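Local coordinates for protein proteasome chaperone 3 (Saccharomyces cerevisiae, PDB 2Z5B) that forms a heterodimer with Poc4 that binds proteasome precursors and assists assembly of the 20S proteasome by facilitating alpha-ring formation, at residues A117-Y120 with R121-L125; A158-D162 with F163-V167; V167-L170 with K171-D175. All coordinates share one frame; numbering follows the deposited sequence.

Contact 1. Residues A117-Y120 with R121-L125; sequences AELY and RRVIL
Ile124 sets its terminal methyl over the centre of the Tyr120 ring. Its CD1 sits 3.8 Å from the centroid of that ring and only 4° off the ring normal, a nearly axial CH-pi contact. The Ile124 branch CG2 approaches the same ring near CD1 and CE1 of Tyr120. Leu125 comes to the ring from another direction, with its CD1 at the edge and near the ring plane.

The Ile124 methyl also meets Leu119. The distance from Ile124 CD1 to Leu119 CG is 3.5 Å. CG1 of Ile124 is anti to its own carbonyl carbon (chi1 -64°), and the chain then extends at chi2, which carries CD1 back along the helix to both partners. Leu119 and Tyr120 in turn pack on helix 162-176, and Tyr120 also reaches Ile38 and Leu40 of the sheet.

Away from this apolar side, the Arg122 guanidinium folds back over Glu118. Glu118 CB lies about 3.5 Å above the centre of the guanidinium plane. The two groups are paired as a salt bridge, though the exact place of the charged atoms is doubtful, and with it the turn of the carboxylate against the guanidinium.

The backbone changes register here. Leu119 O accepts from both Val123 N (2.9 Å) and Ile124 N (3.0 Å), which come from opposite faces of its carbonyl plane. Leu125 N then bonds to Tyr120 O at 2.9 Å. This i to i+5 pattern is a wider pi-type turn at the C-terminal end of helix 109-124.

Contact 2. Residues A158-D162 with F163-V167; sequences ADDND and FGKLV
Leu166 N donates to Asp162 O at 3.0 Å, in the first turn of helix 162-176. The bond is somewhat bent, with 148° at the hydrogen, and the donor stands above the carbonyl plane. The preceding bond, from Lys165 N to Asn161 O at 3.1 Å, is straighter, with 158° at the hydrogen. Together the two bonds start the helix. Asn161 holds the N-cap position, but its side chain makes no capping bond.

Lys165 is the side chain that reaches back over this start. With chi1 at -157° its chain leaves on the side away from the backbone N, and a bend at chi3 turns the amine toward the incoming loop. Lys165 CB rests against Asn161 O at 3.4 Å. The amine also makes a weak hydrogen bond to the carbonyl of Ile149. Leu166 packs on Val112 and Gln115 of helix 109-124.

One turn along the helix from Phe163, Val167 places CG2 over one face of the Phe163 ring, offset toward the rim. Asp160 meets the lysine mainly through carbon. Its CB lies 3.8 Å from Lys165 NZ, while its OD2 stays 4.5 Å from NZ, beyond a salt bridge.

Contact 3. Residues V167-L170 with K171-D175; sequences VFVL and KCIKD
Phe168 swings its ring to the side opposite the backbone N (chi1 179°), while chi1 of -71° leaves the Cys172 sulfur beside the backbone N. The two residues are one helical turn apart, and these torsions bring the sulfur over a face of the phenyl ring. Cys172 SG lies 3.8 Å from the centroid of the Phe168 ring and 25° off the normal. It is displaced toward the rim, and its nearest ring atom is Phe168 CE2 at 3.4 Å.

Val169 and Ile173 form a second pair one turn apart. Val169 CG1 meets Ile173 CD1 at 3.9 Å, with the two chains crossing at a slant. The backbone beneath is regular alpha helix. Lys174 N bonds to Leu170 O at 3.0 Å.

On the solvent side, Lys171 curls at chi4, and its NZ makes a salt bridge with Asp175 OD2 whose hydrogen bond is weak and long (3.4 Å).

This part of helix 162-176 reaches nearly to its end. It lies on strands 3-9 and 26-33 with one flank, where Phe168 and Cys172 pack on Thr8 and Leu27, and against helix 109-124 with another. The buried cysteine sulfur thus has an aromatic face as a neighbour, a setting that is probably mainly dispersive, with perhaps a small electrostatic share.

In the fold
Contacts 2 and 3 lie in series on helix 162-176 and share Val167, with centres 13 Å apart. Contact 2 is the exposed passage from loop to helix start, and contact 3 is the partly buried middle and end of the helix. Contact 1 closes helix 109-124, which packs beside it. Contacts 1 and 3 touch directly, although their centres are 12 Å apart. Leu119 CD2 reaches Leu170 O at 3.5 Å, and Tyr120 CE2 meets Ile173 CG2 at 3.7 Å. Contacts 1 and 2 do not touch, and their nearest atoms are about 8 Å apart. The two helices rest on the mixed sheet of the chain. No other protein chain of the assembly touches any of the three contacts.

Contact 1. Residues A117-Y120 with R121-L125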
ATOM      1  N   ALA B 117      -2.493  11.355  -7.115  1.00 36.22           N
ATOM      2  CA  ALA B 117      -1.311  11.289  -7.973  1.00 36.43           C
ATOM      3  C   ALA B 117      -0.712  12.664  -8.257  1.00 36.94           C
ATOM      4  O   ALA B 117       0.494  12.856  -8.146  1.00 36.53           O
ATOM      5  CB  ALA B 117      -1.640  10.580  -9.278  1.00 36.59           C
ATOM      6  N   GLU B 118      -1.561  13.619  -8.633  1.00 37.99           N
ATOM      7  CA  GLU B 118      -1.095  14.971  -8.927  1.00 38.88           C
ATOM      8  C   GLU B 118      -0.508  15.665  -7.694  1.00 38.30           C
ATOM      9  O   GLU B 118       0.472  16.396  -7.796  1.00 39.21           O
ATOM     10  CB  GLU B 118      -2.210  15.799  -9.583  1.00 39.22           C
ATOM     11  CG  GLU B 118      -2.305  15.555 -11.098  1.00 41.71           C
ATOM     12  CD  GLU B 118      -1.031  15.953 -11.837  1.00 43.46           C
ATOM     13  OE1 GLU B 118      -0.827  17.152 -12.095  1.00 47.05           O
ATOM     14  OE2 GLU B 118      -0.216  15.076 -12.166  1.00 45.28           O
ATOM     15  N   LEU B 119      -1.097  15.410  -6.533  1.00 38.29           N
ATOM     16  CA  LEU B 119      -0.571  15.942  -5.274  1.00 38.24           C
ATOM     17  C   LEU B 119       0.874  15.474  -5.084  1.00 38.36           C
ATOM     18  O   LEU B 119       1.785  16.271  -4.814  1.00 37.98           O
ATOM     19  CB  LEU B 119      -1.464  15.510  -4.091  1.00 37.95           C
ATOM     20  CG  LEU B 119      -1.124  16.068  -2.702  1.00 38.10           C
ATOM     21  CD1 LEU B 119      -1.387  17.568  -2.620  1.00 39.09           C
ATOM     22  CD2 LEU B 119      -1.898  15.332  -1.623  1.00 38.12           C
ATOM     23  N   TYR B 120       1.083  14.173  -5.252  1.00 39.22           N
ATOM     24  CA  TYR B 120       2.427  13.601  -5.158  1.00 39.69           C
ATOM     25  C   TYR B 120       3.419  14.227  -6.141  1.00 41.03           C
ATOM     26  O   TYR B 120       4.508  14.631  -5.740  1.00 41.14           O
ATOM     27  CB  TYR B 120       2.374  12.079  -5.290  1.00 38.66           C
ATOM     28  CG  TYR B 120       2.211  11.409  -3.954  1.00 36.99           C
ATOM     29  CD1 TYR B 120       3.316  11.197  -3.120  1.00 35.98           C
ATOM     30  CD2 TYR B 120       0.957  11.026  -3.500  1.00 34.72           C
ATOM     31  CE1 TYR B 120       3.172  10.596  -1.866  1.00 35.97           C
ATOM     32  CE2 TYR B 120       0.801  10.424  -2.252  1.00 35.58           C
ATOM     33  CZ  TYR B 120       1.906  10.210  -1.450  1.00 35.17           C
ATOM     34  OH  TYR B 120       1.730   9.620  -0.232  1.00 35.64           O
ATOM     35  N   ARG B 121       3.018  14.348  -7.408  1.00 43.02           N
ATOM     36  CA  ARG B 121       3.884  14.903  -8.464  1.00 45.11           C
ATOM     37  C   ARG B 121       4.246  16.380  -8.302  1.00 45.83           C
ATOM     38  O   ARG B 121       5.412  16.752  -8.419  1.00 46.23           O
ATOM     39  CB  ARG B 121       3.272  14.683  -9.848  1.00 45.36           C
ATOM     40  CG  ARG B 121       2.967  13.229 -10.146  1.00 48.59           C
ATOM     41  CD  ARG B 121       2.937  12.937 -11.624  1.00 52.21           C
ATOM     42  NE  ARG B 121       4.270  12.920 -12.220  1.00 55.02           N
ATOM     43  CZ  ARG B 121       4.513  12.574 -13.480  1.00 56.95           C
ATOM     44  NH1 ARG B 121       3.512  12.208 -14.279  1.00 57.02           N
ATOM     45  NH2 ARG B 121       5.757  12.588 -13.940  1.00 58.36           N
ATOM     46  N   ARG B 122       3.245  17.212  -8.036  1.00 46.88           N
ATOM     47  CA  ARG B 122       3.421  18.663  -8.060  1.00 47.99           C
ATOM     48  C   ARG B 122       3.820  19.252  -6.706  1.00 48.03           C
ATOM     49  O   ARG B 122       4.492  20.286  -6.643  1.00 48.09           O
ATOM     50  CB  ARG B 122       2.149  19.337  -8.585  1.00 47.82           C
ATOM     51  CG  ARG B 122       1.659  18.789  -9.934  1.00 48.85           C
ATOM     52  CD  ARG B 122       0.543  19.637 -10.532  1.00 49.50           C
ATOM     53  NE  ARG B 122      -0.683  19.626  -9.727  1.00 52.93           N
ATOM     54  CZ  ARG B 122      -1.904  19.355 -10.189  1.00 53.72           C
ATOM     55  NH1 ARG B 122      -2.099  19.078 -11.472  1.00 54.97           N
ATOM     56  NH2 ARG B 122      -2.943  19.368  -9.365  1.00 54.09           N
ATOM     57  N   VAL B 123       3.415  18.587  -5.625  1.00 48.18           N
ATOM     58  CA  VAL B 123       3.602  19.117  -4.275  1.00 47.84           C
ATOM     59  C   VAL B 123       4.556  18.275  -3.417  1.00 48.04           C
ATOM     60  O   VAL B 123       5.636  18.746  -3.052  1.00 48.29           O
ATOM     61  CB  VAL B 123       2.240  19.305  -3.555  1.00 47.87           C
ATOM     62  CG1 VAL B 123       2.427  19.767  -2.104  1.00 48.10           C
ATOM     63  CG2 VAL B 123       1.358  20.277  -4.324  1.00 47.73           C
ATOM     64  N   ILE B 124       4.168  17.038  -3.108  1.00 47.56           N
ATOM     65  CA  ILE B 124       4.883  16.227  -2.113  1.00 47.77           C
ATOM     66  C   ILE B 124       6.315  15.898  -2.530  1.00 48.82           C
ATOM     67  O   ILE B 124       7.256  16.079  -1.758  1.00 48.96           O
ATOM     68  CB  ILE B 124       4.095  14.938  -1.756  1.00 47.24           C
ATOM     69  CG1 ILE B 124       2.768  15.316  -1.094  1.00 45.68           C
ATOM     70  CG2 ILE B 124       4.920  14.036  -0.841  1.00 45.59           C
ATOM     71  CD1 ILE B 124       1.665  14.342  -1.346  1.00 45.81           C
ATOM     72  N   LEU B 125       6.469  15.410  -3.750  1.00 50.16           N
ATOM     73  CA  LEU B 125       7.790  15.237  -4.335  1.00 51.98           C
ATOM     74  C   LEU B 125       8.101  16.508  -5.162  1.00 53.46           C
ATOM     75  O   LEU B 125       7.461  16.738  -6.195  1.00 53.77           O
ATOM     76  CB  LEU B 125       7.809  13.971  -5.216  1.00 51.59           C
ATOM     77  CG  LEU B 125       7.090  12.698  -4.718  1.00 51.65           C
ATOM     78  CD1 LEU B 125       6.582  11.850  -5.881  1.00 51.37           C
ATOM     79  CD2 LEU B 125       7.971  11.851  -3.797  1.00 50.74           C
TER

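Contact 2. Residues A158-D162 with F163-V167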
ATOM      1  N   ALA B 158     -25.178  10.011  -6.997  1.00 74.09           N
ATOM      2  CA  ALA B 158     -25.074   9.073  -5.874  1.00 73.86           C
ATOM      3  C   ALA B 158     -24.309   9.668  -4.688  1.00 73.56           C
ATOM      4  O   ALA B 158     -24.457   9.214  -3.549  1.00 73.73           O
ATOM      5  CB  ALA B 158     -24.409   7.773  -6.330  1.00 73.83           C
ATOM      6  N   ASP B 159     -23.514  10.696  -4.969  1.00 73.09           N
ATOM      7  CA  ASP B 159     -22.534  11.235  -4.022  1.00 72.57           C
ATOM      8  C   ASP B 159     -23.087  11.875  -2.745  1.00 71.94           C
ATOM      9  O   ASP B 159     -24.274  12.207  -2.654  1.00 72.10           O
ATOM     10  CB  ASP B 159     -21.577  12.178  -4.743  1.00 72.65           C
ATOM     11  CG  ASP B 159     -20.585  11.432  -5.613  1.00 73.20           C
ATOM     12  OD1 ASP B 159     -21.021  10.724  -6.549  1.00 73.86           O
ATOM     13  OD2 ASP B 159     -19.370  11.547  -5.354  1.00 73.78           O
ATOM     14  N   ASP B 160     -22.188  12.053  -1.779  1.00 70.96           N
ATOM     15  CA  ASP B 160     -22.534  12.317  -0.384  1.00 69.81           C
ATOM     16  C   ASP B 160     -22.124  13.729   0.051  1.00 68.63           C
ATOM     17  O   ASP B 160     -22.974  14.543   0.434  1.00 68.71           O
ATOM     18  CB  ASP B 160     -21.842  11.262   0.495  1.00 70.26           C
ATOM     19  CG  ASP B 160     -22.461  11.134   1.872  1.00 70.84           C
ATOM     20  OD1 ASP B 160     -23.050  10.065   2.148  1.00 71.14           O
ATOM     21  OD2 ASP B 160     -22.346  12.086   2.679  1.00 71.94           O
ATOM     22  N   ASN B 161     -20.817  13.995  -0.006  1.00 66.79           N
ATOM     23  CA  ASN B 161     -20.220  15.288   0.345  1.00 64.78           C
ATOM     24  C   ASN B 161     -18.813  15.317  -0.261  1.00 62.94           C
ATOM     25  O   ASN B 161     -17.817  15.571   0.425  1.00 63.01           O
ATOM     26  CB  ASN B 161     -20.171  15.448   1.872  1.00 65.28           C
ATOM     27  CG  ASN B 161     -19.941  16.891   2.319  1.00 65.92           C
ATOM     28  OD1 ASN B 161     -19.593  17.768   1.517  1.00 66.82           O
ATOM     29  ND2 ASN B 161     -20.132  17.138   3.612  1.00 66.22           N
ATOM     30  N   ASP B 162     -18.759  15.078  -1.567  1.00 60.19           N
ATOM     31  CA  ASP B 162     -17.566  14.534  -2.219  1.00 57.79           C
ATOM     32  C   ASP B 162     -16.367  15.460  -2.383  1.00 55.38           C
ATOM     33  O   ASP B 162     -15.228  14.989  -2.332  1.00 54.50           O
ATOM     34  CB  ASP B 162     -17.912  13.840  -3.551  1.00 58.18           C
ATOM     35  CG  ASP B 162     -19.134  14.445  -4.253  1.00 60.38           C
ATOM     36  OD1 ASP B 162     -20.103  14.870  -3.575  1.00 62.17           O
ATOM     37  OD2 ASP B 162     -19.139  14.461  -5.509  1.00 62.74           O
ATOM     38  N   PHE B 163     -16.603  16.755  -2.584  1.00 52.12           N
ATOM     39  CA  PHE B 163     -15.484  17.681  -2.716  1.00 49.36           C
ATOM     40  C   PHE B 163     -14.823  17.956  -1.375  1.00 47.96           C
ATOM     41  O   PHE B 163     -13.597  17.950  -1.285  1.00 47.48           O
ATOM     42  CB  PHE B 163     -15.891  18.992  -3.388  1.00 48.97           C
ATOM     43  CG  PHE B 163     -14.722  19.859  -3.758  1.00 48.15           C
ATOM     44  CD1 PHE B 163     -13.928  19.547  -4.860  1.00 47.38           C
ATOM     45  CD2 PHE B 163     -14.410  20.979  -3.003  1.00 46.37           C
ATOM     46  CE1 PHE B 163     -12.851  20.341  -5.205  1.00 47.07           C
ATOM     47  CE2 PHE B 163     -13.335  21.782  -3.346  1.00 46.87           C
ATOM     48  CZ  PHE B 163     -12.553  21.458  -4.444  1.00 47.05           C
ATOM     49  N   GLY B 164     -15.638  18.197  -0.345  1.00 46.33           N
ATOM     50  CA  GLY B 164     -15.140  18.430   1.006  1.00 45.35           C
ATOM     51  C   GLY B 164     -14.358  17.239   1.535  1.00 44.43           C
ATOM     52  O   GLY B 164     -13.303  17.394   2.154  1.00 43.82           O
ATOM     53  N   LYS B 165     -14.887  16.048   1.278  1.00 44.09           N
ATOM     54  CA  LYS B 165     -14.247  14.809   1.700  1.00 43.88           C
ATOM     55  C   LYS B 165     -12.951  14.567   0.910  1.00 43.15           C
ATOM     56  O   LYS B 165     -11.959  14.116   1.486  1.00 42.85           O
ATOM     57  CB  LYS B 165     -15.220  13.640   1.571  1.00 44.33           C
ATOM     58  CG  LYS B 165     -14.915  12.434   2.464  1.00 45.71           C
ATOM     59  CD  LYS B 165     -16.175  11.580   2.683  1.00 46.59           C
ATOM     60  CE  LYS B 165     -17.053  11.517   1.432  1.00 47.80           C
ATOM     61  NZ  LYS B 165     -18.231  10.622   1.606  1.00 49.02           N
ATOM     62  N   LEU B 166     -12.961  14.890  -0.390  1.00 41.65           N
ATOM     63  CA  LEU B 166     -11.754  14.801  -1.219  1.00 40.87           C
ATOM     64  C   LEU B 166     -10.657  15.742  -0.734  1.00 39.73           C
ATOM     65  O   LEU B 166      -9.491  15.337  -0.593  1.00 39.40           O
ATOM     66  CB  LEU B 166     -12.054  15.075  -2.700  1.00 41.20           C
ATOM     67  CG  LEU B 166     -10.844  15.113  -3.645  1.00 41.96           C
ATOM     68  CD1 LEU B 166     -10.147  13.740  -3.700  1.00 44.37           C
ATOM     69  CD2 LEU B 166     -11.237  15.571  -5.045  1.00 41.73           C
ATOM     70  N   VAL B 167     -11.032  16.992  -0.468  1.00 37.71           N
ATOM     71  CA  VAL B 167     -10.078  17.982   0.000  1.00 36.74           C
ATOM     72  C   VAL B 167      -9.467  17.588   1.352  1.00 36.25           C
ATOM     73  O   VAL B 167      -8.276  17.751   1.551  1.00 35.97           O
ATOM     74  CB  VAL B 167     -10.695  19.413   0.020  1.00 36.89           C
ATOM     75  CG1 VAL B 167      -9.740  20.429   0.649  1.00 37.29           C
ATOM     76  CG2 VAL B 167     -11.021  19.835  -1.405  1.00 35.70           C
TER

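Contact 3. Residues V167-L170 with K171-D175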
ATOM      1  N   VAL B 167     -11.032  16.992  -0.468  1.00 37.71           N
ATOM      2  CA  VAL B 167     -10.078  17.982   0.000  1.00 36.74           C
ATOM      3  C   VAL B 167      -9.467  17.588   1.352  1.00 36.25           C
ATOM      4  O   VAL B 167      -8.276  17.751   1.551  1.00 35.97           O
ATOM      5  CB  VAL B 167     -10.695  19.413   0.020  1.00 36.89           C
ATOM      6  CG1 VAL B 167      -9.740  20.429   0.649  1.00 37.29           C
ATOM      7  CG2 VAL B 167     -11.021  19.835  -1.405  1.00 35.70           C
ATOM      8  N   PHE B 168     -10.288  17.080   2.263  1.00 35.44           N
ATOM      9  CA  PHE B 168      -9.804  16.657   3.577  1.00 35.65           C
ATOM     10  C   PHE B 168      -8.770  15.531   3.480  1.00 34.75           C
ATOM     11  O   PHE B 168      -7.736  15.582   4.145  1.00 34.70           O
ATOM     12  CB  PHE B 168     -10.964  16.201   4.463  1.00 35.97           C
ATOM     13  CG  PHE B 168     -10.534  15.728   5.822  1.00 37.24           C
ATOM     14  CD1 PHE B 168     -10.241  16.649   6.828  1.00 38.81           C
ATOM     15  CD2 PHE B 168     -10.414  14.370   6.095  1.00 39.04           C
ATOM     16  CE1 PHE B 168      -9.838  16.219   8.099  1.00 39.49           C
ATOM     17  CE2 PHE B 168     -10.011  13.928   7.363  1.00 38.24           C
ATOM     18  CZ  PHE B 168      -9.731  14.857   8.357  1.00 38.23           C
ATOM     19  N   VAL B 169      -9.076  14.508   2.681  1.00 34.19           N
ATOM     20  CA  VAL B 169      -8.151  13.399   2.466  1.00 34.03           C
ATOM     21  C   VAL B 169      -6.848  13.881   1.823  1.00 33.42           C
ATOM     22  O   VAL B 169      -5.759  13.473   2.261  1.00 33.11           O
ATOM     23  CB  VAL B 169      -8.789  12.232   1.659  1.00 34.22           C
ATOM     24  CG1 VAL B 169      -7.753  11.137   1.366  1.00 35.61           C
ATOM     25  CG2 VAL B 169      -9.968  11.634   2.428  1.00 36.23           C
ATOM     26  N   LEU B 170      -6.940  14.754   0.818  1.00 32.13           N
ATOM     27  CA  LEU B 170      -5.739  15.358   0.220  1.00 32.79           C
ATOM     28  C   LEU B 170      -4.889  16.108   1.260  1.00 32.63           C
ATOM     29  O   LEU B 170      -3.677  15.929   1.313  1.00 32.82           O
ATOM     30  CB  LEU B 170      -6.081  16.294  -0.956  1.00 32.91           C
ATOM     31  CG  LEU B 170      -6.536  15.671  -2.280  1.00 33.95           C
ATOM     32  CD1 LEU B 170      -6.880  16.738  -3.365  1.00 33.52           C
ATOM     33  CD2 LEU B 170      -5.495  14.698  -2.824  1.00 34.67           C
ATOM     34  N   LYS B 171      -5.536  16.925   2.088  1.00 32.19           N
ATOM     35  CA  LYS B 171      -4.855  17.598   3.203  1.00 33.18           C
ATOM     36  C   LYS B 171      -4.152  16.610   4.152  1.00 31.70           C
ATOM     37  O   LYS B 171      -3.045  16.858   4.582  1.00 31.35           O
ATOM     38  CB  LYS B 171      -5.848  18.450   3.995  1.00 32.73           C
ATOM     39  CG  LYS B 171      -5.186  19.300   5.061  1.00 35.49           C
ATOM     40  CD  LYS B 171      -6.190  20.254   5.731  1.00 35.86           C
ATOM     41  CE  LYS B 171      -5.589  20.823   7.020  1.00 40.19           C
ATOM     42  NZ  LYS B 171      -4.292  21.503   6.741  1.00 42.72           N
ATOM     43  N   CYS B 172      -4.806  15.505   4.468  1.00 31.92           N
ATOM     44  CA  CYS B 172      -4.226  14.486   5.359  1.00 33.03           C
ATOM     45  C   CYS B 172      -2.937  13.913   4.754  1.00 33.14           C
ATOM     46  O   CYS B 172      -1.924  13.749   5.445  1.00 33.35           O
ATOM     47  CB  CYS B 172      -5.248  13.368   5.607  1.00 32.87           C
ATOM     48  SG  CYS B 172      -6.644  13.850   6.637  1.00 36.60           S
ATOM     49  N   ILE B 173      -2.971  13.652   3.447  1.00 33.55           N
ATOM     50  CA  ILE B 173      -1.836  13.072   2.731  1.00 33.76           C
ATOM     51  C   ILE B 173      -0.666  14.050   2.704  1.00 35.32           C
ATOM     52  O   ILE B 173       0.473  13.654   2.973  1.00 34.76           O
ATOM     53  CB  ILE B 173      -2.239  12.595   1.310  1.00 33.69           C
ATOM     54  CG1 ILE B 173      -3.211  11.409   1.414  1.00 32.70           C
ATOM     55  CG2 ILE B 173      -1.001  12.228   0.478  1.00 32.60           C
ATOM     56  CD1 ILE B 173      -4.075  11.167   0.184  1.00 31.98           C
ATOM     57  N   LYS B 174      -0.959  15.323   2.420  1.00 36.40           N
ATOM     58  CA  LYS B 174       0.026  16.413   2.486  1.00 38.48           C
ATOM     59  C   LYS B 174       0.589  16.633   3.902  1.00 38.61           C
ATOM     60  O   LYS B 174       1.787  16.883   4.059  1.00 39.33           O
ATOM     61  CB  LYS B 174      -0.573  17.722   1.937  1.00 38.46           C
ATOM     62  CG  LYS B 174       0.412  18.908   1.858  1.00 40.23           C
ATOM     63  CD  LYS B 174      -0.177  20.088   1.077  1.00 41.43           C
ATOM     64  CE  LYS B 174       0.594  21.375   1.344  1.00 44.27           C
ATOM     65  NZ  LYS B 174       0.343  21.899   2.723  1.00 48.79           N
ATOM     66  N   ASP B 175      -0.267  16.528   4.922  1.00 38.26           N
ATOM     67  CA  ASP B 175       0.142  16.739   6.309  1.00 38.21           C
ATOM     68  C   ASP B 175       1.034  15.612   6.829  1.00 37.82           C
ATOM     69  O   ASP B 175       1.862  15.816   7.719  1.00 37.86           O
ATOM     70  CB  ASP B 175      -1.069  16.950   7.216  1.00 38.87           C
ATOM     71  CG  ASP B 175      -1.676  18.331   7.068  1.00 39.92           C
ATOM     72  OD1 ASP B 175      -1.005  19.237   6.518  1.00 42.71           O
ATOM     73  OD2 ASP B 175      -2.826  18.512   7.510  1.00 40.92           O
TER